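Local coordinates for protein transcriptional regulator, PadR family (Bacillus cereus, PDB 4ESB) that probably binds DNA through a winged helix-turn-helix domain and regulates transcription as a dimeric member of the PadR family, at residues G8-C13 with F37-E42; L57-L62 with Y73-D78. One frame throughout, in Å; residues are numbered along the deposited sequence.

Contact 1: G8-C13 with F37-E42; sequences GVLEGC and FTFVSE
In the winged helix-turn-helix domain, the first turn of helix 10-20 packs against the loop that joins helix 25-34 to helix 42-54. Leu10, Cys13 and Val9 meet Phe37, Val40 and Phe39. No hydrogen bond crosses between the two segments, and the contact rests on apolar packing and one sulfur-aromatic approach.

Leu10 carries much of it. Its CG is anti to the backbone N (chi1 180°), and chi2 of 62° places CD1. The two methyls meet different partners. CD1 lies 3.7 Å from Phe37 CD2 and almost as near Phe37 CE2. The same methyl is 4.2 Å from Val40 CG1. CD2 touches the tip of the other ring, 4.4 Å from Phe39 CZ. The side chains of Leu10 and Phe37 slide past each other in opposite directions.

Phe37 reaches further along the helix with its tip. Cys13 SG is 3.7 Å from Phe37 CZ. It lies 4.9 Å from the centroid of the Phe37 ring, oblique to it at 72° off the normal. Val9 CG2 comes to the ring edge, 4.4 Å from Phe37 CE2.

The loop side is shaped by a type I beta turn from Phe37 to Val40, closed by a bond from Val40 N to Phe37 O. Within this turn Val40 CG1 lies over the centre of the Phe39 ring, 3.7 Å above its plane. This one methyl thus meets both Phe39 and Leu10.

Leu48 of helix 42-54 touches Leu10, and Ile45 touches Val40. From the second subunit, Val98 packs on Val9, Leu101 on Cys13 and Thr97 on Phe37. The contact is largely buried and apolar, so it probably owes its stability mainly to the exclusion of water. Through Val9, Cys13 and Phe37 it also joins the dimer interface.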
loop_
_atom_site.group_PDB
_atom_site.type_symbol
_atom_site.label_atom_id
_atom_site.label_comp_id
_atom_site.label_asym_id
_atom_site.label_seq_id
_atom_site.Cartn_x
_atom_site.Cartn_y
_atom_site.Cartn_z
ATOM N N GLY A 8 3.777 4.518 1.807
ATOM C CA GLY A 8 2.884 3.788 2.686
ATOM C C GLY A 8 3.601 2.643 3.378
ATOM O O GLY A 8 3.433 2.419 4.577
ATOM N N VAL A 9 4.424 1.931 2.613
ATOM C CA VAL A 9 5.072 0.715 3.089
ATOM C C VAL A 9 6.532 0.927 3.492
ATOM O O VAL A 9 7.225 -0.024 3.846
ATOM C CB VAL A 9 5.049 -0.370 1.997
ATOM C CG1 VAL A 9 3.619 -0.658 1.563
ATOM C CG2 VAL A 9 5.896 0.063 0.807
ATOM N N LEU A 10 6.995 2.171 3.441
ATOM C CA LEU A 10 8.407 2.466 3.666
ATOM C C LEU A 10 8.798 2.296 5.134
ATOM O O LEU A 10 9.878 1.788 5.440
ATOM C CB LEU A 10 8.733 3.882 3.188
ATOM C CG LEU A 10 10.174 4.370 3.350
ATOM C CD1 LEU A 10 11.149 3.520 2.546
ATOM C CD2 LEU A 10 10.266 5.826 2.932
ATOM N N GLU A 11 7.923 2.724 6.036
ATOM C CA GLU A 11 8.167 2.573 7.467
ATOM C C GLU A 11 8.327 1.099 7.827
ATOM O O GLU A 11 9.197 0.733 8.615
ATOM C CB GLU A 11 7.022 3.195 8.270
ATOM C CG GLU A 11 7.169 3.063 9.778
ATOM C CD GLU A 11 6.348 4.088 10.539
ATOM O OE1 GLU A 11 5.716 4.946 9.890
ATOM O OE2 GLU A 11 6.335 4.037 11.787
ATOM N N GLY A 12 7.488 0.256 7.235
ATOM C CA GLY A 12 7.525 -1.172 7.494
ATOM C C GLY A 12 8.778 -1.841 6.964
ATOM O O GLY A 12 9.329 -2.740 7.597
ATOM N N CYS A 13 9.233 -1.403 5.796
ATOM C CA CYS A 13 10.424 -1.982 5.182
ATOM C C CYS A 13 11.677 -1.526 5.920
ATOM O O CYS A 13 12.665 -2.251 5.996
ATOM C CB CYS A 13 10.505 -1.598 3.705
ATOM S SG CYS A 13 9.233 -2.386 2.687
ATOM N N PHE A 37 13.852 1.071 -3.682
ATOM C CA PHE A 37 13.317 2.372 -3.284
ATOM C C PHE A 37 14.238 3.461 -3.821
ATOM O O PHE A 37 14.967 4.103 -3.066
ATOM C CB PHE A 37 13.210 2.489 -1.763
ATOM C CG PHE A 37 12.206 1.557 -1.146
ATOM C CD1 PHE A 37 12.527 0.231 -0.896
ATOM C CD2 PHE A 37 10.944 2.011 -0.801
ATOM C CE1 PHE A 37 11.604 -0.626 -0.322
ATOM C CE2 PHE A 37 10.017 1.159 -0.225
ATOM C CZ PHE A 37 10.347 -0.160 0.014
ATOM N N THR A 38 14.194 3.669 -5.132
ATOM C CA THR A 38 15.180 4.506 -5.813
ATOM C C THR A 38 15.099 5.988 -5.447
ATOM O O THR A 38 16.060 6.729 -5.643
ATOM C CB THR A 38 15.056 4.370 -7.344
ATOM O OG1 THR A 38 13.721 4.692 -7.751
ATOM C CG2 THR A 38 15.388 2.948 -7.781
ATOM N N PHE A 39 13.961 6.422 -4.918
ATOM C CA PHE A 39 13.762 7.839 -4.628
ATOM C C PHE A 39 14.274 8.250 -3.249
ATOM O O PHE A 39 14.420 9.443 -2.980
ATOM C CB PHE A 39 12.280 8.202 -4.733
ATOM C CG PHE A 39 11.490 7.869 -3.503
ATOM C CD1 PHE A 39 11.340 8.801 -2.487
ATOM C CD2 PHE A 39 10.902 6.622 -3.358
ATOM C CE1 PHE A 39 10.614 8.496 -1.350
ATOM C CE2 PHE A 39 10.176 6.312 -2.225
ATOM C CZ PHE A 39 10.031 7.249 -1.218
ATOM N N VAL A 40 14.542 7.285 -2.373
ATOM C CA VAL A 40 14.911 7.625 -1.001
ATOM C C VAL A 40 16.344 8.140 -0.901
ATOM O O VAL A 40 17.230 7.727 -1.649
ATOM C CB VAL A 40 14.735 6.441 -0.013
ATOM C CG1 VAL A 40 13.352 5.829 -0.150
ATOM C CG2 VAL A 40 15.821 5.391 -0.206
ATOM N N SER A 41 16.546 9.061 0.033
ATOM C CA SER A 41 17.866 9.560 0.377
ATOM C C SER A 41 17.864 9.799 1.883
ATOM O O SER A 41 16.800 9.819 2.504
ATOM C CB SER A 41 18.154 10.866 -0.359
ATOM O OG SER A 41 17.303 11.895 0.114
ATOM N N GLU A 42 19.038 9.982 2.475
ATOM C CA GLU A 42 19.114 10.241 3.905
ATOM C C GLU A 42 18.281 11.470 4.231
ATOM O O GLU A 42 17.615 11.525 5.267
ATOM C CB GLU A 42 20.556 10.472 4.354
ATOM C CG GLU A 42 21.373 9.205 4.535
ATOM C CD GLU A 42 22.753 9.483 5.106
ATOM O OE1 GLU A 42 23.718 9.596 4.317
ATOM O OE2 GLU A 42 22.870 9.585 6.344
#

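Contact 2: L57-L62 with Y73-D78; sequences LIEGTL and YYHITD
His75 CG sits between its backbone N and carbonyl carbon (chi1 65°), which turns it back toward strand 58-64, and Glu59 CG is anti to its backbone N (chi1 179°). Both side chains leave the same face of the hairpin, lie side by side and point the same way, with carboxylate and ring planes 60° apart. Glu59 OE1 comes 3.2 Å from His75 CE1. A water donates to Glu59 OE2 and is weakly bonded to His75 NE2. Thr61 CG2 meets the ring edge, 3.6 Å from His75 NE2. Glu59 O lies over one ring face, offset toward the rim.

The strands are antiparallel. Glu59 pairs with His75 and Thr61 with Tyr73 as hydrogen-bonded pairs. Glu59 N to His75 O is 2.8 Å. Beyond the strands, Thr77 N donates to Leu57 O at 3.0 Å. Thr77 OG1 bonds Lys56 O and Gly80 N, capping helix 78-101.

On the face opposite Glu59, Thr61 and His75, Ile58 CD1 is 4.0 Å from Tyr74 CD1, and Gly60 CA is near the same ring. This hairpin is the wing. Ile58 rests on helices 10-20 and 42-54, while strand 70-76 lies between strands 58-64 and 23-24.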
loop_
_atom_site.group_PDB
_atom_site.type_symbol
_atom_site.label_atom_id
_atom_site.label_comp_id
_atom_site.label_asym_id
_atom_site.label_seq_id
_atom_site.Cartn_x
_atom_site.Cartn_y
_atom_site.Cartn_z
ATOM N N LEU A 57 9.953 3.102 18.097
ATOM C CA LEU A 57 9.960 1.922 17.239
ATOM C C LEU A 57 11.392 1.488 16.973
ATOM O O LEU A 57 11.678 0.301 16.830
ATOM C CB LEU A 57 9.266 2.218 15.912
ATOM C CG LEU A 57 7.809 2.666 15.999
ATOM C CD1 LEU A 57 7.259 2.896 14.605
ATOM C CD2 LEU A 57 6.970 1.645 16.751
ATOM N N ILE A 58 12.288 2.464 16.897
ATOM C CA ILE A 58 13.706 2.193 16.718
ATOM C C ILE A 58 14.495 3.085 17.662
ATOM O O ILE A 58 13.962 4.041 18.222
ATOM C CB ILE A 58 14.156 2.443 15.266
ATOM C CG1 ILE A 58 14.017 3.924 14.910
ATOM C CG2 ILE A 58 13.339 1.582 14.308
ATOM C CD1 ILE A 58 14.512 4.273 13.521
ATOM N N GLU A 59 15.769 2.765 17.838
ATOM C CA GLU A 59 16.613 3.492 18.773
ATOM C C GLU A 59 18.051 3.497 18.281
ATOM O O GLU A 59 18.596 2.455 17.925
ATOM C CB GLU A 59 16.537 2.846 20.156
ATOM C CG GLU A 59 17.398 3.519 21.204
ATOM C CD GLU A 59 17.521 2.693 22.476
ATOM O OE1 GLU A 59 16.767 1.709 22.620
ATOM O OE2 GLU A 59 18.376 3.019 23.326
ATOM N N GLY A 60 18.661 4.676 18.265
ATOM C CA GLY A 60 20.041 4.806 17.843
ATOM C C GLY A 60 20.987 4.811 19.024
ATOM O O GLY A 60 20.702 5.421 20.052
ATOM N N THR A 61 22.109 4.117 18.879
ATOM C CA THR A 61 23.144 4.120 19.903
ATOM C C THR A 61 24.506 4.295 19.240
ATOM O O THR A 61 24.762 3.738 18.173
ATOM C CB THR A 61 23.141 2.811 20.718
ATOM O OG1 THR A 61 23.870 1.800 20.015
ATOM C CG2 THR A 61 21.715 2.332 20.972
ATOM N N LEU A 62 25.377 5.073 19.873
ATOM C CA LEU A 62 26.715 5.306 19.339
ATOM C C LEU A 62 27.617 4.099 19.576
ATOM O O LEU A 62 28.110 3.891 20.681
ATOM C CB LEU A 62 27.344 6.548 19.981
ATOM C CG LEU A 62 27.161 7.895 19.274
ATOM C CD1 LEU A 62 27.748 7.863 17.865
ATOM C CD2 LEU A 62 25.699 8.312 19.238
ATOM N N TYR A 73 24.261 3.818 15.087
ATOM C CA TYR A 73 23.568 2.648 14.560
ATOM C C TYR A 73 22.167 2.553 15.150
ATOM O O TYR A 73 21.970 2.802 16.337
ATOM C CB TYR A 73 24.340 1.370 14.896
ATOM C CG TYR A 73 25.621 1.181 14.111
ATOM C CD1 TYR A 73 25.616 0.532 12.884
ATOM C CD2 TYR A 73 26.835 1.639 14.605
ATOM C CE1 TYR A 73 26.785 0.349 12.166
ATOM C CE2 TYR A 73 28.008 1.460 13.896
ATOM C CZ TYR A 73 27.978 0.816 12.677
ATOM O OH TYR A 73 29.142 0.636 11.966
ATOM N N TYR A 74 21.199 2.179 14.319
ATOM C CA TYR A 74 19.819 2.036 14.770
ATOM C C TYR A 74 19.465 0.571 14.993
ATOM O O TYR A 74 19.819 -0.292 14.188
ATOM C CB TYR A 74 18.848 2.628 13.746
ATOM C CG TYR A 74 18.983 4.117 13.532
ATOM C CD1 TYR A 74 18.390 5.020 14.406
ATOM C CD2 TYR A 74 19.687 4.621 12.448
ATOM C CE1 TYR A 74 18.505 6.381 14.210
ATOM C CE2 TYR A 74 19.808 5.982 12.243
ATOM C CZ TYR A 74 19.215 6.857 13.127
ATOM O OH TYR A 74 19.332 8.214 12.929
ATOM N N HIS A 75 18.771 0.294 16.092
ATOM C CA HIS A 75 18.203 -1.030 16.320
ATOM C C HIS A 75 16.723 -0.910 16.657
ATOM O O HIS A 75 16.248 0.153 17.052
ATOM C CB HIS A 75 18.950 -1.775 17.430
ATOM C CG HIS A 75 18.815 -1.145 18.782
ATOM N ND1 HIS A 75 17.637 -1.155 19.494
ATOM C CD2 HIS A 75 19.718 -0.495 19.555
ATOM C CE1 HIS A 75 17.818 -0.534 20.648
ATOM N NE2 HIS A 75 19.071 -0.125 20.707
ATOM N N ILE A 76 16.005 -2.016 16.502
ATOM C CA ILE A 76 14.556 -2.044 16.668
ATOM C C ILE A 76 14.195 -2.319 18.124
ATOM O O ILE A 76 14.882 -3.081 18.806
ATOM C CB ILE A 76 13.933 -3.132 15.763
ATOM C CG1 ILE A 76 12.431 -2.903 15.582
ATOM C CG2 ILE A 76 14.213 -4.526 16.322
ATOM C CD1 ILE A 76 11.828 -3.747 14.471
ATOM N N THR A 77 13.129 -1.684 18.599
ATOM C CA THR A 77 12.641 -1.918 19.957
ATOM C C THR A 77 11.614 -3.043 19.948
ATOM O O THR A 77 11.187 -3.495 18.884
ATOM C CB THR A 77 11.977 -0.664 20.560
ATOM O OG1 THR A 77 10.770 -0.360 19.848
ATOM C CG2 THR A 77 12.921 0.532 20.506
ATOM N N ASP A 78 11.219 -3.497 21.133
ATOM C CA ASP A 78 10.181 -4.515 21.242
ATOM C C ASP A 78 8.887 -4.008 20.615
ATOM O O ASP A 78 8.218 -4.724 19.872
ATOM C CB ASP A 78 9.942 -4.890 22.703
ATOM C CG ASP A 78 8.707 -5.751 22.887
ATOM O OD1 ASP A 78 8.746 -6.942 22.510
ATOM O OD2 ASP A 78 7.695 -5.235 23.408
HETATM O O HOH W 1 20.047 0.562 23.787
#

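Contact 1 closes before contact 2 opens, so the two follow in series along the chain. Their centres are about 17 Å apart. Helix 42-54 runs from the loop of contact 1 almost to the first strand of contact 2 and packs on both. Helix 10-20 also serves both, giving its first turn to contact 1 and Leu15 and Ile18 to Ile58 of contact 2. The two contacts touch where Glu11 OE2 lies 3.2 Å from Leu57 CD1, a packing contact. Contact 1 faces the second subunit, whereas no other chain of the assembly reaches contact 2. The helical core thus connects the dimer interface to the wing, an arrangement consistent with a dimeric DNA-binding regulator.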